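Local atomic coordinates of L-tyrosine isonitrile synthase (Pseudomonas aeruginosa, PDB entry 3E59), a protein that catalyses formation of the isonitrile group on L-tyrosine in paerucumarin biosynthesis, taking the new carbon from C2 of ribulose 5-phosphate. Residues A85-L90 with E142-T147; A136-I141 with I149-L154; H95-I100 with P106-T111; L90-H95 with I268-T273. One frame throughout, in Å; residues are numbered along the deposited sequence.

Interaction 1. Residues A85-L90 with E142-T147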
loop_
_atom_site.group_PDB
_atom_site.type_symbol
_atom_site.label_atom_id
_atom_site.label_comp_id
_atom_site.label_asym_id
_atom_site.label_seq_id
_atom_site.Cartn_x
_atom_site.Cartn_y
_atom_site.Cartn_z
ATOM N N ALA A 85 -4.436 -2.179 13.088
ATOM C CA ALA A 85 -4.162 -1.298 11.951
ATOM C C ALA A 85 -4.543 -1.946 10.602
ATOM O O ALA A 85 -5.250 -1.331 9.800
ATOM C CB ALA A 85 -2.709 -0.843 11.960
ATOM N N GLU A 86 -4.091 -3.178 10.350
ATOM C CA GLU A 86 -4.539 -3.916 9.156
ATOM C C GLU A 86 -6.046 -4.132 9.157
ATOM O O GLU A 86 -6.702 -3.965 8.116
ATOM C CB GLU A 86 -3.867 -5.282 9.036
ATOM C CG GLU A 86 -2.497 -5.275 8.400
ATOM C CD GLU A 86 -1.405 -4.924 9.383
ATOM O OE1 GLU A 86 -1.709 -4.609 10.552
ATOM O OE2 GLU A 86 -0.236 -4.985 8.989
ATOM N N ARG A 87 -6.587 -4.498 10.324
ATOM C CA ARG A 87 -7.992 -4.891 10.447
ATOM C C ARG A 87 -8.930 -3.769 10.048
ATOM O O ARG A 87 -9.840 -3.967 9.240
ATOM C CB ARG A 87 -8.324 -5.379 11.857
ATOM C CG ARG A 87 -9.816 -5.730 12.040
ATOM C CD ARG A 87 -10.094 -6.319 13.411
ATOM N NE ARG A 87 -9.091 -7.307 13.816
ATOM C CZ ARG A 87 -9.185 -8.618 13.594
ATOM N NH1 ARG A 87 -10.239 -9.123 12.956
ATOM N NH2 ARG A 87 -8.224 -9.431 14.015
ATOM N N LEU A 88 -8.694 -2.585 10.600
ATOM C CA LEU A 88 -9.529 -1.426 10.278
ATOM C C LEU A 88 -9.318 -0.936 8.850
ATOM O O LEU A 88 -10.245 -0.422 8.232
ATOM C CB LEU A 88 -9.280 -0.304 11.278
ATOM C CG LEU A 88 -9.787 -0.577 12.696
ATOM C CD1 LEU A 88 -9.206 0.441 13.623
ATOM C CD2 LEU A 88 -11.321 -0.542 12.739
ATOM N N SER A 89 -8.100 -1.084 8.330
ATOM C CA SER A 89 -7.830 -0.721 6.940
ATOM C C SER A 89 -8.583 -1.629 5.964
ATOM O O SER A 89 -9.190 -1.147 4.991
ATOM C CB SER A 89 -6.331 -0.744 6.641
ATOM O OG SER A 89 -5.651 0.189 7.453
ATOM N N LEU A 90 -8.537 -2.937 6.215
ATOM C CA LEU A 90 -9.233 -3.898 5.349
ATOM C C LEU A 90 -10.746 -3.751 5.445
ATOM O O LEU A 90 -11.467 -3.935 4.455
ATOM C CB LEU A 90 -8.821 -5.335 5.673
ATOM C CG LEU A 90 -7.366 -5.726 5.360
ATOM C CD1 LEU A 90 -6.956 -6.958 6.167
ATOM C CD2 LEU A 90 -7.181 -5.931 3.850
ATOM N N GLU A 142 -11.574 -12.911 6.312
ATOM C CA GLU A 142 -12.707 -13.774 6.647
ATOM C C GLU A 142 -13.424 -13.366 7.929
ATOM O O GLU A 142 -14.656 -13.347 7.964
ATOM C CB GLU A 142 -12.295 -15.248 6.736
ATOM C CG GLU A 142 -11.697 -15.827 5.460
ATOM C CD GLU A 142 -12.705 -15.958 4.331
ATOM O OE1 GLU A 142 -13.460 -16.960 4.327
ATOM O OE2 GLU A 142 -12.730 -15.070 3.441
ATOM N N GLU A 143 -12.673 -13.038 8.977
ATOM C CA GLU A 143 -13.303 -12.730 10.259
ATOM C C GLU A 143 -13.954 -11.339 10.384
ATOM O O GLU A 143 -14.835 -11.138 11.216
ATOM C CB GLU A 143 -12.374 -13.039 11.424
ATOM C CG GLU A 143 -11.345 -12.032 11.737
ATOM C CD GLU A 143 -10.352 -12.563 12.758
ATOM O OE1 GLU A 143 -10.132 -13.795 12.805
ATOM O OE2 GLU A 143 -9.785 -11.750 13.507
ATOM N N ILE A 144 -13.538 -10.389 9.553
ATOM C CA ILE A 144 -14.261 -9.128 9.485
ATOM C C ILE A 144 -15.513 -9.284 8.631
ATOM O O ILE A 144 -16.408 -8.455 8.715
ATOM C CB ILE A 144 -13.391 -7.916 9.007
ATOM C CG1 ILE A 144 -13.045 -8.003 7.516
ATOM C CG2 ILE A 144 -12.143 -7.754 9.879
ATOM C CD1 ILE A 144 -12.071 -6.899 7.029
ATOM N N GLY A 145 -15.570 -10.353 7.829
ATOM C CA GLY A 145 -16.730 -10.652 6.990
ATOM C C GLY A 145 -16.677 -9.908 5.674
ATOM O O GLY A 145 -17.709 -9.629 5.069
ATOM N N ALA A 146 -15.462 -9.592 5.227
ATOM C CA ALA A 146 -15.274 -8.833 4.003
ATOM C C ALA A 146 -15.436 -9.761 2.807
ATOM O O ALA A 146 -14.732 -10.762 2.695
ATOM C CB ALA A 146 -13.920 -8.178 3.991
ATOM N N THR A 147 -16.387 -9.446 1.936
ATOM C CA THR A 147 -16.622 -10.255 0.759
ATOM C C THR A 147 -16.187 -9.571 -0.554
ATOM O O THR A 147 -16.253 -10.193 -1.620
ATOM C CB THR A 147 -18.108 -10.664 0.637
ATOM O OG1 THR A 147 -18.899 -9.491 0.414
ATOM C CG2 THR A 147 -18.598 -11.374 1.896
#
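Arg87 of helix 84-103 meets Glu143 and Ile144 in the last turn of helix 127-144, just before a Schellman motif closes that helix. The ionic part is an end-on grip on one oxygen. OE2 of Glu143 takes NH1 of Arg87 at 2.7 Å on its anti lone pair; NH2 of Arg87 meets the same OE2 at 2.8 Å, nearly along the C-O axis. The two planes are only 19° apart, yet both bonds are bent, the NH2 one to 136°, as two N-H groups converge on one acceptor. A bend at chi3 (-44°) in the otherwise extended Arg87 chain delivers the guanidinium. Glu86, the residue before Arg87, forms a salt bridge with Lys70 and a hydrogen bond with Tyr133. The apolar part is Ile144: it slides past Arg87 in the opposite direction, with CG2 3.8 Å from Arg87 CG, and its CD1 stops 3.9 Å from CB of the buried Leu90. In the Schellman turn that follows, Gly145 takes positive phi as the C-prime residue, and Ala146 N returns to Ile141 O.

Interaction 2. Residues A136-I141 with I149-L154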
loop_
_atom_site.group_PDB
_atom_site.type_symbol
_atom_site.label_atom_id
_atom_site.label_comp_id
_atom_site.label_asym_id
_atom_site.label_seq_id
_atom_site.Cartn_x
_atom_site.Cartn_y
_atom_site.Cartn_z
ATOM N N ALA A 136 -2.278 -14.935 7.552
ATOM C CA ALA A 136 -2.961 -14.218 8.624
ATOM C C ALA A 136 -3.843 -13.078 8.092
ATOM O O ALA A 136 -4.911 -12.808 8.648
ATOM C CB ALA A 136 -1.950 -13.695 9.637
ATOM N N LEU A 137 -3.405 -12.428 7.013
ATOM C CA LEU A 137 -4.198 -11.372 6.371
ATOM C C LEU A 137 -5.503 -11.906 5.773
ATOM O O LEU A 137 -6.567 -11.311 5.985
ATOM C CB LEU A 137 -3.394 -10.649 5.286
ATOM C CG LEU A 137 -3.900 -9.249 4.928
ATOM C CD1 LEU A 137 -3.359 -8.224 5.924
ATOM C CD2 LEU A 137 -3.516 -8.865 3.508
ATOM N N ARG A 138 -5.406 -13.012 5.025
ATOM C CA ARG A 138 -6.569 -13.733 4.484
ATOM C C ARG A 138 -7.561 -14.130 5.575
ATOM O O ARG A 138 -8.771 -13.998 5.403
ATOM C CB ARG A 138 -6.130 -14.993 3.729
ATOM C CG ARG A 138 -5.595 -14.739 2.322
ATOM C CD ARG A 138 -5.234 -16.054 1.625
ATOM N NE ARG A 138 -4.661 -15.857 0.286
ATOM C CZ ARG A 138 -5.341 -15.985 -0.857
ATOM N NH1 ARG A 138 -6.630 -16.310 -0.842
ATOM N NH2 ARG A 138 -4.731 -15.792 -2.025
ATOM N N LEU A 139 -7.029 -14.632 6.687
ATOM C CA LEU A 139 -7.828 -15.053 7.825
ATOM C C LEU A 139 -8.541 -13.838 8.421
ATOM O O LEU A 139 -9.694 -13.923 8.829
ATOM C CB LEU A 139 -6.923 -15.737 8.859
ATOM C CG LEU A 139 -7.432 -16.907 9.702
ATOM C CD1 LEU A 139 -8.333 -17.872 8.915
ATOM C CD2 LEU A 139 -6.246 -17.652 10.303
ATOM N N MET A 140 -7.847 -12.703 8.436
ATOM C CA MET A 140 -8.414 -11.450 8.926
ATOM C C MET A 140 -9.558 -10.976 8.023
ATOM O O MET A 140 -10.571 -10.480 8.508
ATOM C CB MET A 140 -7.325 -10.382 9.020
ATOM C CG MET A 140 -7.770 -9.088 9.664
ATOM S SD MET A 140 -6.375 -7.988 9.974
ATOM C CE MET A 140 -5.848 -8.580 11.588
ATOM N N ILE A 141 -9.387 -11.141 6.714
ATOM C CA ILE A 141 -10.440 -10.815 5.761
ATOM C C ILE A 141 -11.720 -11.611 6.062
ATOM O O ILE A 141 -12.811 -11.039 6.096
ATOM C CB ILE A 141 -9.965 -10.992 4.282
ATOM C CG1 ILE A 141 -8.930 -9.911 3.934
ATOM C CG2 ILE A 141 -11.151 -10.910 3.307
ATOM C CD1 ILE A 141 -8.201 -10.111 2.611
ATOM N N ILE A 149 -13.179 -8.059 -0.964
ATOM C CA ILE A 149 -11.725 -7.963 -0.892
ATOM C C ILE A 149 -11.119 -9.300 -1.290
ATOM O O ILE A 149 -11.333 -10.310 -0.627
ATOM C CB ILE A 149 -11.240 -7.529 0.537
ATOM C CG1 ILE A 149 -11.927 -6.236 0.980
ATOM C CG2 ILE A 149 -9.714 -7.332 0.584
ATOM C CD1 ILE A 149 -11.842 -5.074 -0.033
ATOM N N GLY A 150 -10.375 -9.302 -2.388
ATOM C CA GLY A 150 -9.606 -10.481 -2.789
ATOM C C GLY A 150 -8.117 -10.280 -2.558
ATOM O O GLY A 150 -7.667 -9.164 -2.322
ATOM N N VAL A 151 -7.358 -11.369 -2.610
ATOM C CA VAL A 151 -5.907 -11.313 -2.496
ATOM C C VAL A 151 -5.285 -11.986 -3.715
ATOM O O VAL A 151 -5.746 -13.036 -4.157
ATOM C CB VAL A 151 -5.372 -11.965 -1.175
ATOM C CG1 VAL A 151 -3.875 -11.790 -1.062
ATOM C CG2 VAL A 151 -6.031 -11.340 0.053
ATOM N N PHE A 152 -4.254 -11.352 -4.259
ATOM C CA PHE A 152 -3.470 -11.901 -5.350
ATOM C C PHE A 152 -2.000 -11.740 -4.980
ATOM O O PHE A 152 -1.511 -10.621 -4.856
ATOM C CB PHE A 152 -3.804 -11.146 -6.642
ATOM C CG PHE A 152 -3.154 -11.708 -7.876
ATOM C CD1 PHE A 152 -3.719 -12.806 -8.541
ATOM C CD2 PHE A 152 -1.998 -11.125 -8.393
ATOM C CE1 PHE A 152 -3.126 -13.324 -9.685
ATOM C CE2 PHE A 152 -1.391 -11.645 -9.548
ATOM C CZ PHE A 152 -1.951 -12.740 -10.193
ATOM N N ASN A 153 -1.306 -12.864 -4.780
ATOM C CA ASN A 153 0.123 -12.856 -4.457
ATOM C C ASN A 153 0.945 -13.184 -5.700
ATOM O O ASN A 153 0.391 -13.615 -6.715
ATOM C CB ASN A 153 0.427 -13.865 -3.341
ATOM C CG ASN A 153 -0.508 -13.721 -2.145
ATOM O OD1 ASN A 153 -1.332 -14.603 -1.860
ATOM N ND2 ASN A 153 -0.394 -12.610 -1.450
ATOM N N LEU A 154 2.259 -12.989 -5.624
ATOM C CA LEU A 154 3.142 -13.329 -6.748
ATOM C C LEU A 154 3.006 -14.789 -7.209
ATOM O O LEU A 154 3.126 -15.083 -8.404
ATOM C CB LEU A 154 4.603 -13.006 -6.414
ATOM C CG LEU A 154 5.692 -13.139 -7.496
ATOM C CD1 LEU A 154 5.339 -12.425 -8.800
ATOM C CD2 LEU A 154 7.048 -12.667 -6.960
#
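With CG1 anti to the carbonyl carbon (chi1 -69°) and the chain extended beyond it, Ile141 drives its CD1 methyl between two strand residues, 3.6 Å from Val151 CG2 and 3.8 Å from Ile149 CG2. Ile149 offers only that branch: its CG2 meets Ile141 where the two side chains cross at about a right angle, while its other branch turns away, toward Asn94 of helix 84-103. Val151 likewise presents CG2 and meets the Ile141 chain at a slant. The segments belong to a beta-alpha-beta crossover of the Rossmann-like parallel sheet, in which helix 127-144 links strand 108-112 to its neighbour, the edge strand 149-151. Helix and strand run nearly antiparallel, at 161°, with their axes 9.7 Å apart. Toward the surface the packing changes character. Arg138, extended from CG to NE, lays one guanidinium face over Val151, whose CB is 4.0 Å from NH2 and offset toward the rim. Asn153 comes from the opposite direction and places OD1 at the guanidinium edge, 3.6 Å from Arg138 NH2, its amide plane turned 55° from the guanidinium; no hydrogen bond results. Asp156 serves both residues, accepting a hydrogen bond from Asn153 N on its OD2 and forming a long, weak ion pair with Arg138 through the same oxygen.

Interaction 3. Residues H95-I100 with P106-T111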
loop_
_atom_site.group_PDB
_atom_site.type_symbol
_atom_site.label_atom_id
_atom_site.label_comp_id
_atom_site.label_asym_id
_atom_site.label_seq_id
_atom_site.Cartn_x
_atom_site.Cartn_y
_atom_site.Cartn_z
ATOM N N HIS A 95 -15.909 -1.568 3.049
ATOM C CA HIS A 95 -17.072 -0.686 3.163
ATOM C C HIS A 95 -17.130 0.300 2.002
ATOM O O HIS A 95 -18.205 0.656 1.548
ATOM C CB HIS A 95 -17.123 0.044 4.516
ATOM C CG HIS A 95 -18.415 0.765 4.767
ATOM N ND1 HIS A 95 -18.483 2.134 4.953
ATOM C CD2 HIS A 95 -19.693 0.311 4.839
ATOM C CE1 HIS A 95 -19.745 2.487 5.141
ATOM N NE2 HIS A 95 -20.499 1.400 5.081
ATOM N N LEU A 96 -15.968 0.733 1.527
ATOM C CA LEU A 96 -15.870 1.532 0.310
ATOM C C LEU A 96 -16.587 0.842 -0.883
ATOM O O LEU A 96 -17.334 1.480 -1.633
ATOM C CB LEU A 96 -14.394 1.798 0.004
ATOM C CG LEU A 96 -13.975 2.723 -1.147
ATOM C CD1 LEU A 96 -14.344 4.182 -0.898
ATOM C CD2 LEU A 96 -12.486 2.614 -1.342
ATOM N N CYS A 97 -16.369 -0.462 -1.037
ATOM C CA CYS A 97 -17.005 -1.248 -2.103
ATOM C C CYS A 97 -18.520 -1.307 -1.904
ATOM O O CYS A 97 -19.273 -1.210 -2.881
ATOM C CB CYS A 97 -16.420 -2.669 -2.155
ATOM S SG CYS A 97 -14.727 -2.794 -2.807
ATOM N N GLN A 98 -18.953 -1.445 -0.643
ATOM C CA GLN A 98 -20.383 -1.475 -0.288
ATOM C C GLN A 98 -21.072 -0.136 -0.590
ATOM O O GLN A 98 -22.173 -0.104 -1.153
ATOM C CB GLN A 98 -20.579 -1.878 1.187
ATOM C CG GLN A 98 -20.160 -3.330 1.511
ATOM C CD GLN A 98 -20.325 -3.707 2.981
ATOM O OE1 GLN A 98 -19.973 -2.945 3.883
ATOM N NE2 GLN A 98 -20.852 -4.896 3.225
ATOM N N ARG A 99 -20.421 0.971 -0.233
ATOM C CA ARG A 99 -20.958 2.311 -0.557
ATOM C C ARG A 99 -21.147 2.547 -2.065
ATOM O O ARG A 99 -22.129 3.149 -2.472
ATOM C CB ARG A 99 -20.107 3.429 0.059
ATOM C CG ARG A 99 -20.092 3.416 1.579
ATOM C CD ARG A 99 -19.703 4.762 2.173
ATOM N NE ARG A 99 -20.865 5.467 2.722
ATOM C CZ ARG A 99 -21.550 6.420 2.089
ATOM N NH1 ARG A 99 -21.202 6.821 0.870
ATOM N NH2 ARG A 99 -22.583 6.983 2.689
ATOM N N ILE A 100 -20.197 2.078 -2.877
ATOM C CA ILE A 100 -20.321 2.106 -4.335
ATOM C C ILE A 100 -21.528 1.263 -4.784
ATOM O O ILE A 100 -22.301 1.698 -5.638
ATOM C CB ILE A 100 -19.011 1.628 -5.047
ATOM C CG1 ILE A 100 -17.882 2.657 -4.851
ATOM C CG2 ILE A 100 -19.254 1.368 -6.526
ATOM C CD1 ILE A 100 -16.512 2.217 -5.344
ATOM N N PRO A 106 -24.158 -3.682 -9.618
ATOM C CA PRO A 106 -23.076 -4.671 -9.819
ATOM C C PRO A 106 -21.921 -4.551 -8.810
ATOM O O PRO A 106 -21.228 -5.543 -8.532
ATOM C CB PRO A 106 -22.593 -4.373 -11.244
ATOM C CG PRO A 106 -23.800 -3.759 -11.915
ATOM C CD PRO A 106 -24.391 -2.886 -10.842
ATOM N N GLY A 107 -21.723 -3.345 -8.280
ATOM C CA GLY A 107 -20.826 -3.126 -7.158
ATOM C C GLY A 107 -19.377 -2.939 -7.553
ATOM O O GLY A 107 -19.068 -2.455 -8.644
ATOM N N ALA A 108 -18.492 -3.332 -6.645
ATOM C CA ALA A 108 -17.064 -3.156 -6.818
ATOM C C ALA A 108 -16.270 -4.211 -6.044
ATOM O O ALA A 108 -16.743 -4.806 -5.071
ATOM C CB ALA A 108 -16.645 -1.738 -6.402
ATOM N N LYS A 109 -15.042 -4.409 -6.493
ATOM C CA LYS A 109 -14.168 -5.434 -5.988
ATOM C C LYS A 109 -12.805 -4.774 -5.846
ATOM O O LYS A 109 -12.383 -4.029 -6.732
ATOM C CB LYS A 109 -14.127 -6.549 -7.035
ATOM C CG LYS A 109 -13.439 -7.831 -6.645
ATOM C CD LYS A 109 -13.425 -8.755 -7.854
ATOM C CE LYS A 109 -13.038 -10.172 -7.488
ATOM N NZ LYS A 109 -13.767 -11.113 -8.396
ATOM N N ILE A 110 -12.143 -4.997 -4.715
ATOM C CA ILE A 110 -10.745 -4.576 -4.566
ATOM C C ILE A 110 -9.879 -5.807 -4.365
ATOM O O ILE A 110 -10.072 -6.577 -3.406
ATOM C CB ILE A 110 -10.519 -3.573 -3.397
ATOM C CG1 ILE A 110 -11.311 -2.286 -3.628
ATOM C CG2 ILE A 110 -8.991 -3.246 -3.228
ATOM C CD1 ILE A 110 -11.317 -1.319 -2.405
ATOM N N THR A 111 -8.935 -5.999 -5.282
ATOM C CA THR A 111 -7.972 -7.074 -5.137
ATOM C C THR A 111 -6.692 -6.508 -4.541
ATOM O O THR A 111 -6.021 -5.664 -5.151
ATOM C CB THR A 111 -7.684 -7.781 -6.476
ATOM O OG1 THR A 111 -8.916 -8.254 -7.027
ATOM C CG2 THR A 111 -6.748 -8.968 -6.264
#
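Cys97 of helix 84-103 faces Ala108 and Ile110 of strand 108-112 in a beta-alpha-beta crossover: the helix joins strand 60-64 to its parallel neighbour 108-112 in the Rossmann-like sheet. Helix and strand run nearly antiparallel, at 159°, and their axes come within 7.7 Å, consistent with the small Cys97, Gly107 and Ala108 at the interface. The approach is tightest where Cys97 stands over the strand backbone. Its CB lies 3.6 Å from Ala108 O, and its thiol leans along the strand, placing SG 3.5 Å from Ile110 CG1. The Cys97 torsion accounts for this: SG is anti to the carbonyl carbon (chi1 -72°), and Ile110, with CG1 also beside its backbone N, sends that branch and its terminal CD1 to meet the sulfur. One turn further along the helix, Ile100 presents two branches to the Ala108 methyl from the same side, CG2 and CD1 each 4.1 Å from Ala108 CB. Ile100 also covers Ile60 and Phe62 of strand 60-64, so one side chain spans two adjacent strands. Gly107, at the entry to the strand, adopts positive phi and adds main-chain surface near Ile100. Lys109 points away from the helix, between inward-facing Ala108 and Ile110. No hydrogen bond crosses the interface; within the sheet the backbone of Lys109 bonds to Ile60 and Phe62, and that of Ile110 to His148 and Gly150. At the far end of the contact, Leu96 flanks the cysteine and reaches Ile110 more loosely, CD2 to CD1 at 4.2 Å.

Interaction 4. Residues L90-H95 with I268-T273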
loop_
_atom_site.group_PDB
_atom_site.type_symbol
_atom_site.label_atom_id
_atom_site.label_comp_id
_atom_site.label_asym_id
_atom_site.label_seq_id
_atom_site.Cartn_x
_atom_site.Cartn_y
_atom_site.Cartn_z
ATOM N N LEU A 90 -8.537 -2.937 6.215
ATOM C CA LEU A 90 -9.233 -3.898 5.349
ATOM C C LEU A 90 -10.746 -3.751 5.445
ATOM O O LEU A 90 -11.467 -3.935 4.455
ATOM C CB LEU A 90 -8.821 -5.335 5.673
ATOM C CG LEU A 90 -7.366 -5.726 5.360
ATOM C CD1 LEU A 90 -6.956 -6.958 6.167
ATOM C CD2 LEU A 90 -7.181 -5.931 3.850
ATOM N N SER A 91 -11.228 -3.427 6.643
ATOM C CA SER A 91 -12.655 -3.220 6.846
ATOM C C SER A 91 -13.105 -1.963 6.094
ATOM O O SER A 91 -14.170 -1.945 5.459
ATOM C CB SER A 91 -12.964 -3.134 8.340
ATOM O OG SER A 91 -14.345 -2.918 8.537
ATOM N N PHE A 92 -12.278 -0.922 6.142
ATOM C CA PHE A 92 -12.546 0.309 5.388
ATOM C C PHE A 92 -12.700 0.051 3.892
ATOM O O PHE A 92 -13.612 0.590 3.246
ATOM C CB PHE A 92 -11.454 1.378 5.593
ATOM C CG PHE A 92 -11.563 2.506 4.606
ATOM C CD1 PHE A 92 -12.449 3.555 4.832
ATOM C CD2 PHE A 92 -10.836 2.481 3.415
ATOM C CE1 PHE A 92 -12.590 4.564 3.907
ATOM C CE2 PHE A 92 -10.969 3.492 2.475
ATOM C CZ PHE A 92 -11.845 4.536 2.722
ATOM N N LEU A 93 -11.785 -0.749 3.344
ATOM C CA LEU A 93 -11.744 -1.002 1.912
ATOM C C LEU A 93 -12.986 -1.764 1.492
ATOM O O LEU A 93 -13.561 -1.508 0.430
ATOM C CB LEU A 93 -10.488 -1.793 1.534
ATOM C CG LEU A 93 -9.119 -1.100 1.603
ATOM C CD1 LEU A 93 -8.030 -2.119 1.363
ATOM C CD2 LEU A 93 -9.031 0.030 0.601
ATOM N N ASN A 94 -13.392 -2.708 2.334
ATOM C CA ASN A 94 -14.624 -3.427 2.097
ATOM C C ASN A 94 -15.860 -2.522 2.119
ATOM O O ASN A 94 -16.753 -2.691 1.297
ATOM C CB ASN A 94 -14.796 -4.595 3.065
ATOM C CG ASN A 94 -15.870 -5.548 2.605
ATOM O OD1 ASN A 94 -15.690 -6.245 1.611
ATOM N ND2 ASN A 94 -17.006 -5.562 3.300
ATOM N N HIS A 95 -15.909 -1.568 3.049
ATOM C CA HIS A 95 -17.072 -0.686 3.163
ATOM C C HIS A 95 -17.130 0.300 2.002
ATOM O O HIS A 95 -18.205 0.656 1.548
ATOM C CB HIS A 95 -17.123 0.044 4.516
ATOM C CG HIS A 95 -18.415 0.765 4.767
ATOM N ND1 HIS A 95 -18.483 2.134 4.953
ATOM C CD2 HIS A 95 -19.693 0.311 4.839
ATOM C CE1 HIS A 95 -19.745 2.487 5.141
ATOM N NE2 HIS A 95 -20.499 1.400 5.081
ATOM N N ILE A 268 -4.681 6.183 -2.026
ATOM C CA ILE A 268 -5.881 6.138 -1.184
ATOM C C ILE A 268 -5.543 5.834 0.279
ATOM O O ILE A 268 -4.679 4.991 0.577
ATOM C CB ILE A 268 -6.944 5.122 -1.750
ATOM C CG1 ILE A 268 -8.290 5.268 -1.032
ATOM C CG2 ILE A 268 -6.424 3.667 -1.696
ATOM C CD1 ILE A 268 -9.475 4.785 -1.845
ATOM N N HIS A 269 -6.228 6.538 1.181
ATOM C CA HIS A 269 -6.101 6.319 2.613
ATOM C C HIS A 269 -7.067 5.244 3.075
ATOM O O HIS A 269 -8.118 5.027 2.458
ATOM C CB HIS A 269 -6.327 7.614 3.392
ATOM C CG HIS A 269 -5.141 8.531 3.405
ATOM N ND1 HIS A 269 -4.001 8.266 4.138
ATOM C CD2 HIS A 269 -4.938 9.738 2.822
ATOM C CE1 HIS A 269 -3.139 9.257 3.988
ATOM N NE2 HIS A 269 -3.689 10.169 3.206
ATOM N N MET A 270 -6.684 4.553 4.141
ATOM C CA MET A 270 -7.473 3.438 4.687
ATOM C C MET A 270 -7.839 3.618 6.175
ATOM O O MET A 270 -8.657 2.864 6.709
ATOM C CB MET A 270 -6.723 2.117 4.496
ATOM C CG MET A 270 -6.448 1.718 3.052
ATOM S SD MET A 270 -5.507 0.199 2.979
ATOM C CE MET A 270 -3.979 0.701 3.783
ATOM N N MET A 271 -7.208 4.589 6.832
ATOM C CA MET A 271 -7.505 5.013 8.215
ATOM C C MET A 271 -7.100 6.472 8.263
ATOM O O MET A 271 -6.202 6.875 7.514
ATOM C CB MET A 271 -6.621 4.299 9.234
ATOM C CG MET A 271 -6.979 2.872 9.539
ATOM S SD MET A 271 -5.780 2.151 10.679
ATOM C CE MET A 271 -6.200 2.975 12.203
ATOM N N PRO A 272 -7.748 7.276 9.135
ATOM C CA PRO A 272 -7.253 8.632 9.340
ATOM C C PRO A 272 -5.779 8.631 9.772
ATOM O O PRO A 272 -5.375 7.820 10.611
ATOM C CB PRO A 272 -8.154 9.160 10.457
ATOM C CG PRO A 272 -9.447 8.373 10.291
ATOM C CD PRO A 272 -8.964 7.004 9.932
ATOM N N THR A 273 -4.988 9.519 9.175
ATOM C CA THR A 273 -3.571 9.677 9.514
ATOM C C THR A 273 -3.047 11.033 9.044
ATOM O O THR A 273 -3.497 11.564 8.024
ATOM C CB THR A 273 -2.699 8.498 8.961
ATOM O OG1 THR A 273 -1.358 8.597 9.458
ATOM C CG2 THR A 273 -2.671 8.457 7.442
#
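Phe92 and Leu93 of helix 84-103 pack on Met270, in the loop that follows strand 265-267, the edge strand of the parallel sheet of this Rossmann-like domain, and leads to the mixed sheet. The close-packed part lies at Phe92 and the loop backbone. Phe92 CB comes within 3.4 Å of Met270 O, and ring atom CE2 approaches His269 O to 3.2 Å; both carbonyls lie oblique to the ring. With CG anti to the backbone N (chi1 167°), the ring leaves the helix toward the loop and lies along the peptide between His269 and Met270, its CD2 3.7 Å from Met270 CA. Toward the interior, Leu93 meets the Met270 side chain at a slant. CD2 of Leu93 touches Met270 CG at 3.9 Å, while the other methyl, CD1, faces the sulfur. Leu93 also covers Ile149 of strand 149-151. The outer side of the contact is looser. Phe92 is itself only partly buried, and so is His269, which contributes its carbonyl to the contact but turns its imidazole away from the helix, NE2 bonding to Asp276. Tyr22 stacks edge-to-face with Phe92, and its backbone hydrogen-bonds to that of His269, so ring and loop share one neighbour. No hydrogen bond joins helix and loop directly; the apolar contact ends with Leu93 CD1 3.8 Å from Met270 SD.

Helix 84-103 carries three of the four contacts in succession: interaction 1 at its start, interaction 4 in the middle, sharing Leu90, and interaction 3 toward its end, sharing His95. Interactions 1 and 4 have centres 10 Å apart, and Ser89 CB touches Met270 CB at 3.6 Å between them. Interactions 1 and 2 use the same helix, 127-144, also with centres 10 Å apart; Leu90 CD1 and Leu137 CD1 meet at 3.8 Å. Interactions 2 and 3, about 16 Å apart between centres, are successive crossovers joined through neighbouring strands, where Gly150 N lies 2.9 Å from Ile110 O, a probable hydrogen bond. Ile149 CD1, 3.7 Å from Asn94 N, ties interaction 2 to interaction 4.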